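Local coordinates for protein myroilysin (Myroides profundi, PDB 5CZW) that probably cleaves proteins as a zinc-dependent, astacin-family endopeptidase, here held in a propeptide-inhibited form, at residues I89-Y100 and I110-W121. The protein carries 1 engineered substitution. Sequence-based numbering, arbitrary orientation.
Sequences IRVTFTQGAGSY and IPSNEETMNFGW
Asn118 sends its side-chain amide into the loop 93-98, where four hydrogen bonds grip it; asparagine suits because one flat group both accepts and donates. OD1 accepts from Thr94 N, on an in-plane lone pair (2.8 Å), and from Thr92 OG1 at 2.7 Å; ND2, both acceptors lying in the amide plane, gives one hydrogen to Thr94 O and the other to Gly98 O (2.9 Å). CG stands anti to the backbone N (chi1 -171°), which brings the amide to Thr94, opening the type II turn Thr94-Ala97, and to Gly98 just beyond it, while CB rests on one face of the Tyr100 ring, a CH-pi contact 3.5 Å from the centroid. A leucine here would probably leave Thr94 N and the Gly98 carbonyl without their mates and the loop freer to shift. Gly120 suits its place because a side chain would collide with Gly98 O. Strand 117-118 runs parallel to 89-92 and antiparallel to 100-101; in astacin-like metzincins the antiparallel edge strand borders the active-site cleft, consistent with Tyr100 lying about 7 Å from the zinc at its nearest side-chain atom. Tyr100 OH donates to the anti lone pair of Glu115 OE2 (2.7 Å), an oxygen also bonded to Tyr170. On the sheet's other face, Val91 CG1 meets the edge of the Phe119 ring at CD2 (3.6 Å), and Met117 reaches on to Phe139 of the zinc-binding helix 128-143. Farther out, Arg90 inserts its guanidinium between Thr116 CG2 and Ser112 CA; its length and several N-H groups let NE bond Glu114 O in plane (2.9 Å) while NH1 holds Pro87 O.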
loop_
_atom_site.group_PDB
_atom_site.type_symbol
_atom_site.label_atom_id
_atom_site.label_comp_id
_atom_site.label_asym_id
_atom_site.label_seq_id
_atom_site.Cartn_x
_atom_site.Cartn_y
_atom_site.Cartn_z
ATOM N N ILE A 89 -3.120 13.163 -2.827
ATOM C CA ILE A 89 -3.201 11.819 -2.197
ATOM C C ILE A 89 -4.347 11.904 -1.250
ATOM O O ILE A 89 -4.456 12.796 -0.423
ATOM C CB ILE A 89 -1.907 11.444 -1.486
ATOM C CG1 ILE A 89 -0.802 11.281 -2.562
ATOM C CG2 ILE A 89 -2.068 10.150 -0.666
ATOM C CD1 ILE A 89 0.568 11.131 -1.989
ATOM N N ARG A 90 -5.249 10.929 -1.410
ATOM C CA ARG A 90 -6.520 10.885 -0.628
ATOM C C ARG A 90 -6.628 9.527 0.088
ATOM O O ARG A 90 -6.702 8.467 -0.549
ATOM C CB ARG A 90 -7.766 11.152 -1.464
ATOM C CG ARG A 90 -7.668 12.533 -2.153
ATOM C CD ARG A 90 -8.870 12.843 -3.063
ATOM N NE ARG A 90 -8.936 11.971 -4.187
ATOM C CZ ARG A 90 -8.287 12.126 -5.311
ATOM N NH1 ARG A 90 -7.468 13.093 -5.440
ATOM N NH2 ARG A 90 -8.418 11.229 -6.300
ATOM N N VAL A 91 -6.431 9.588 1.393
ATOM C CA VAL A 91 -6.252 8.390 2.243
ATOM C C VAL A 91 -7.556 8.065 3.049
ATOM O O VAL A 91 -8.139 8.922 3.788
ATOM C CB VAL A 91 -5.174 8.658 3.315
ATOM C CG1 VAL A 91 -5.023 7.366 4.139
ATOM C CG2 VAL A 91 -3.899 9.155 2.679
ATOM N N THR A 92 -8.063 6.875 2.824
ATOM C CA THR A 92 -9.124 6.334 3.662
ATOM C C THR A 92 -8.672 5.262 4.613
ATOM O O THR A 92 -7.562 4.763 4.489
ATOM C CB THR A 92 -10.259 5.819 2.786
ATOM O OG1 THR A 92 -9.734 4.950 1.812
ATOM C CG2 THR A 92 -11.013 7.019 2.099
ATOM N N PHE A 93 -9.618 4.880 5.498
ATOM C CA PHE A 93 -9.370 3.945 6.582
ATOM C C PHE A 93 -10.456 2.882 6.578
ATOM O O PHE A 93 -11.033 2.508 7.677
ATOM C CB PHE A 93 -9.329 4.698 7.892
ATOM C CG PHE A 93 -8.176 5.651 7.936
ATOM C CD1 PHE A 93 -6.865 5.221 8.300
ATOM C CD2 PHE A 93 -8.369 6.934 7.582
ATOM C CE1 PHE A 93 -5.818 6.133 8.295
ATOM C CE2 PHE A 93 -7.297 7.804 7.563
ATOM C CZ PHE A 93 -6.058 7.387 7.893
ATOM N N THR A 94 -10.724 2.382 5.397
ATOM C CA THR A 94 -11.869 1.442 5.257
ATOM C C THR A 94 -11.380 0.082 5.738
ATOM O O THR A 94 -10.511 -0.567 5.110
ATOM C CB THR A 94 -12.303 1.385 3.800
ATOM O OG1 THR A 94 -12.746 2.687 3.373
ATOM C CG2 THR A 94 -13.360 0.345 3.602
ATOM N N GLN A 95 -12.077 -0.405 6.775
ATOM C CA GLN A 95 -11.653 -1.610 7.481
ATOM C C GLN A 95 -11.943 -2.830 6.623
ATOM O O GLN A 95 -13.032 -2.970 6.080
ATOM C CB GLN A 95 -12.376 -1.733 8.857
ATOM C CG GLN A 95 -11.903 -0.705 9.880
ATOM C CD GLN A 95 -10.421 -0.778 10.036
ATOM O OE1 GLN A 95 -9.915 -1.786 10.477
ATOM N NE2 GLN A 95 -9.734 0.216 9.544
ATOM N N GLY A 96 -10.995 -3.745 6.536
ATOM C CA GLY A 96 -11.199 -4.962 5.774
ATOM C C GLY A 96 -10.975 -4.986 4.304
ATOM O O GLY A 96 -11.014 -6.047 3.736
ATOM N N ALA A 97 -10.713 -3.800 3.705
ATOM C CA ALA A 97 -10.472 -3.611 2.260
ATOM C C ALA A 97 -9.063 -3.873 1.804
ATOM O O ALA A 97 -8.727 -3.777 0.622
ATOM C CB ALA A 97 -10.806 -2.215 1.935
ATOM N N GLY A 98 -8.226 -4.212 2.795
ATOM C CA GLY A 98 -6.795 -4.264 2.570
ATOM C C GLY A 98 -6.159 -2.915 2.624
ATOM O O GLY A 98 -6.802 -1.936 2.851
ATOM N N SER A 99 -4.851 -2.855 2.513
ATOM C CA SER A 99 -4.172 -1.547 2.442
ATOM C C SER A 99 -3.547 -1.500 1.093
ATOM O O SER A 99 -3.151 -2.535 0.510
ATOM C CB SER A 99 -3.072 -1.427 3.538
ATOM O OG SER A 99 -3.586 -1.435 4.860
ATOM N N TYR A 100 -3.427 -0.284 0.550
ATOM C CA TYR A 100 -3.023 -0.086 -0.837
ATOM C C TYR A 100 -2.766 1.346 -1.132
ATOM O O TYR A 100 -3.313 2.220 -0.445
ATOM C CB TYR A 100 -4.157 -0.630 -1.816
ATOM C CG TYR A 100 -5.599 -0.210 -1.642
ATOM C CD1 TYR A 100 -6.081 1.003 -2.130
ATOM C CD2 TYR A 100 -6.449 -0.988 -0.882
ATOM C CE1 TYR A 100 -7.371 1.361 -1.934
ATOM C CE2 TYR A 100 -7.765 -0.641 -0.691
ATOM C CZ TYR A 100 -8.225 0.536 -1.173
ATOM O OH TYR A 100 -9.528 0.972 -1.009
ATOM N N ILE A 110 -6.771 9.444 -10.541
ATOM C CA ILE A 110 -7.914 8.886 -9.839
ATOM C C ILE A 110 -8.981 9.991 -9.708
ATOM O O ILE A 110 -8.680 11.120 -9.282
ATOM C CB ILE A 110 -7.503 8.416 -8.417
ATOM C CG1 ILE A 110 -6.387 7.336 -8.466
ATOM C CG2 ILE A 110 -8.730 7.941 -7.651
ATOM C CD1 ILE A 110 -6.709 6.107 -9.331
ATOM N N PRO A 111 -10.260 9.671 -10.023
ATOM C CA PRO A 111 -11.286 10.700 -9.860
ATOM C C PRO A 111 -11.341 11.267 -8.466
ATOM O O PRO A 111 -11.062 10.567 -7.476
ATOM C CB PRO A 111 -12.606 9.955 -10.190
ATOM C CG PRO A 111 -12.198 8.759 -10.933
ATOM C CD PRO A 111 -10.775 8.437 -10.600
ATOM N N SER A 112 -11.756 12.497 -8.373
ATOM C CA SER A 112 -11.581 13.243 -7.121
ATOM C C SER A 112 -12.460 12.783 -6.006
ATOM O O SER A 112 -12.225 13.194 -4.866
ATOM C CB SER A 112 -11.644 14.747 -7.341
ATOM O OG SER A 112 -12.924 15.076 -7.826
ATOM N N ASN A 113 -13.522 12.047 -6.331
ATOM C CA ASN A 113 -14.393 11.459 -5.335
ATOM C C ASN A 113 -14.041 10.068 -4.863
ATOM O O ASN A 113 -14.861 9.461 -4.192
ATOM C CB ASN A 113 -15.854 11.467 -5.789
ATOM C CG ASN A 113 -16.074 10.764 -7.078
ATOM O OD1 ASN A 113 -15.150 10.334 -7.790
ATOM N ND2 ASN A 113 -17.372 10.571 -7.386
ATOM N N GLU A 114 -12.836 9.586 -5.146
ATOM C CA GLU A 114 -12.387 8.254 -4.799
ATOM C C GLU A 114 -11.055 8.419 -4.080
ATOM O O GLU A 114 -10.334 9.419 -4.243
ATOM C CB GLU A 114 -12.113 7.437 -6.073
ATOM C CG GLU A 114 -13.349 7.040 -6.851
ATOM C CD GLU A 114 -13.077 6.150 -8.050
ATOM O OE1 GLU A 114 -11.938 5.628 -8.263
ATOM O OE2 GLU A 114 -14.073 5.997 -8.813
ATOM N N GLU A 115 -10.708 7.411 -3.321
ATOM C CA GLU A 115 -9.440 7.448 -2.633
ATOM C C GLU A 115 -8.289 7.022 -3.465
ATOM O O GLU A 115 -8.426 6.285 -4.470
ATOM C CB GLU A 115 -9.518 6.528 -1.415
ATOM C CG GLU A 115 -9.388 5.029 -1.693
ATOM C CD GLU A 115 -10.632 4.340 -2.180
ATOM O OE1 GLU A 115 -11.580 5.045 -2.637
ATOM O OE2 GLU A 115 -10.652 3.099 -2.126
ATOM N N THR A 116 -7.074 7.496 -3.088
ATOM C CA THR A 116 -5.875 7.062 -3.768
ATOM C C THR A 116 -5.012 6.064 -2.899
ATOM O O THR A 116 -4.035 5.473 -3.405
ATOM C CB THR A 116 -4.942 8.195 -4.207
ATOM O OG1 THR A 116 -4.251 8.708 -3.041
ATOM C CG2 THR A 116 -5.728 9.236 -4.944
ATOM N N MET A 117 -5.381 5.979 -1.617
ATOM C CA MET A 117 -4.677 5.129 -0.653
ATOM C C MET A 117 -5.697 4.667 0.405
ATOM O O MET A 117 -6.616 5.424 0.765
ATOM C CB MET A 117 -3.609 5.964 0.045
ATOM C CG MET A 117 -2.734 5.183 1.035
ATOM S SD MET A 117 -1.414 6.178 1.801
ATOM C CE MET A 117 -0.417 6.665 0.401
ATOM N N ASN A 118 -5.521 3.463 0.968
ATOM C CA ASN A 118 -6.393 2.980 2.060
ATOM C C ASN A 118 -5.491 2.227 3.065
ATOM O O ASN A 118 -4.611 1.519 2.702
ATOM C CB ASN A 118 -7.439 2.041 1.550
ATOM C CG ASN A 118 -8.486 1.694 2.587
ATOM O OD1 ASN A 118 -9.219 2.598 3.039
ATOM N ND2 ASN A 118 -8.499 0.444 3.092
ATOM N N PHE A 119 -5.829 2.411 4.339
ATOM C CA PHE A 119 -5.275 1.606 5.410
ATOM C C PHE A 119 -6.450 0.787 5.968
ATOM O O PHE A 119 -7.401 1.342 6.498
ATOM C CB PHE A 119 -4.725 2.542 6.429
ATOM C CG PHE A 119 -3.453 3.183 5.986
ATOM C CD1 PHE A 119 -2.336 2.407 5.751
ATOM C CD2 PHE A 119 -3.429 4.494 5.659
ATOM C CE1 PHE A 119 -1.178 3.038 5.298
ATOM C CE2 PHE A 119 -2.308 5.150 5.201
ATOM C CZ PHE A 119 -1.165 4.409 5.007
ATOM N N GLY A 120 -6.310 -0.508 5.810
ATOM C CA GLY A 120 -7.422 -1.396 6.119
ATOM C C GLY A 120 -7.522 -1.988 7.502
ATOM O O GLY A 120 -8.488 -2.744 7.725
ATOM N N TRP A 121 -6.523 -1.781 8.349
ATOM C CA TRP A 121 -6.493 -2.469 9.659
ATOM C C TRP A 121 -5.959 -1.709 10.846
ATOM O O TRP A 121 -5.719 -2.338 11.929
ATOM C CB TRP A 121 -5.757 -3.791 9.529
ATOM C CG TRP A 121 -4.313 -3.709 9.041
ATOM C CD1 TRP A 121 -3.242 -3.328 9.749
ATOM C CD2 TRP A 121 -3.824 -3.954 7.705
ATOM N NE1 TRP A 121 -2.118 -3.346 8.991
ATOM C CE2 TRP A 121 -2.458 -3.722 7.717
ATOM C CE3 TRP A 121 -4.426 -4.354 6.500
ATOM C CZ2 TRP A 121 -1.662 -3.890 6.571
ATOM C CZ3 TRP A 121 -3.655 -4.559 5.404
ATOM C CH2 TRP A 121 -2.295 -4.327 5.439
HETATM O O HOH W 1 -7.342 1.553 9.260
HETATM O O HOH W 2 -7.874 -4.951 5.647
HETATM O O HOH W 3 -3.794 -0.519 7.714
#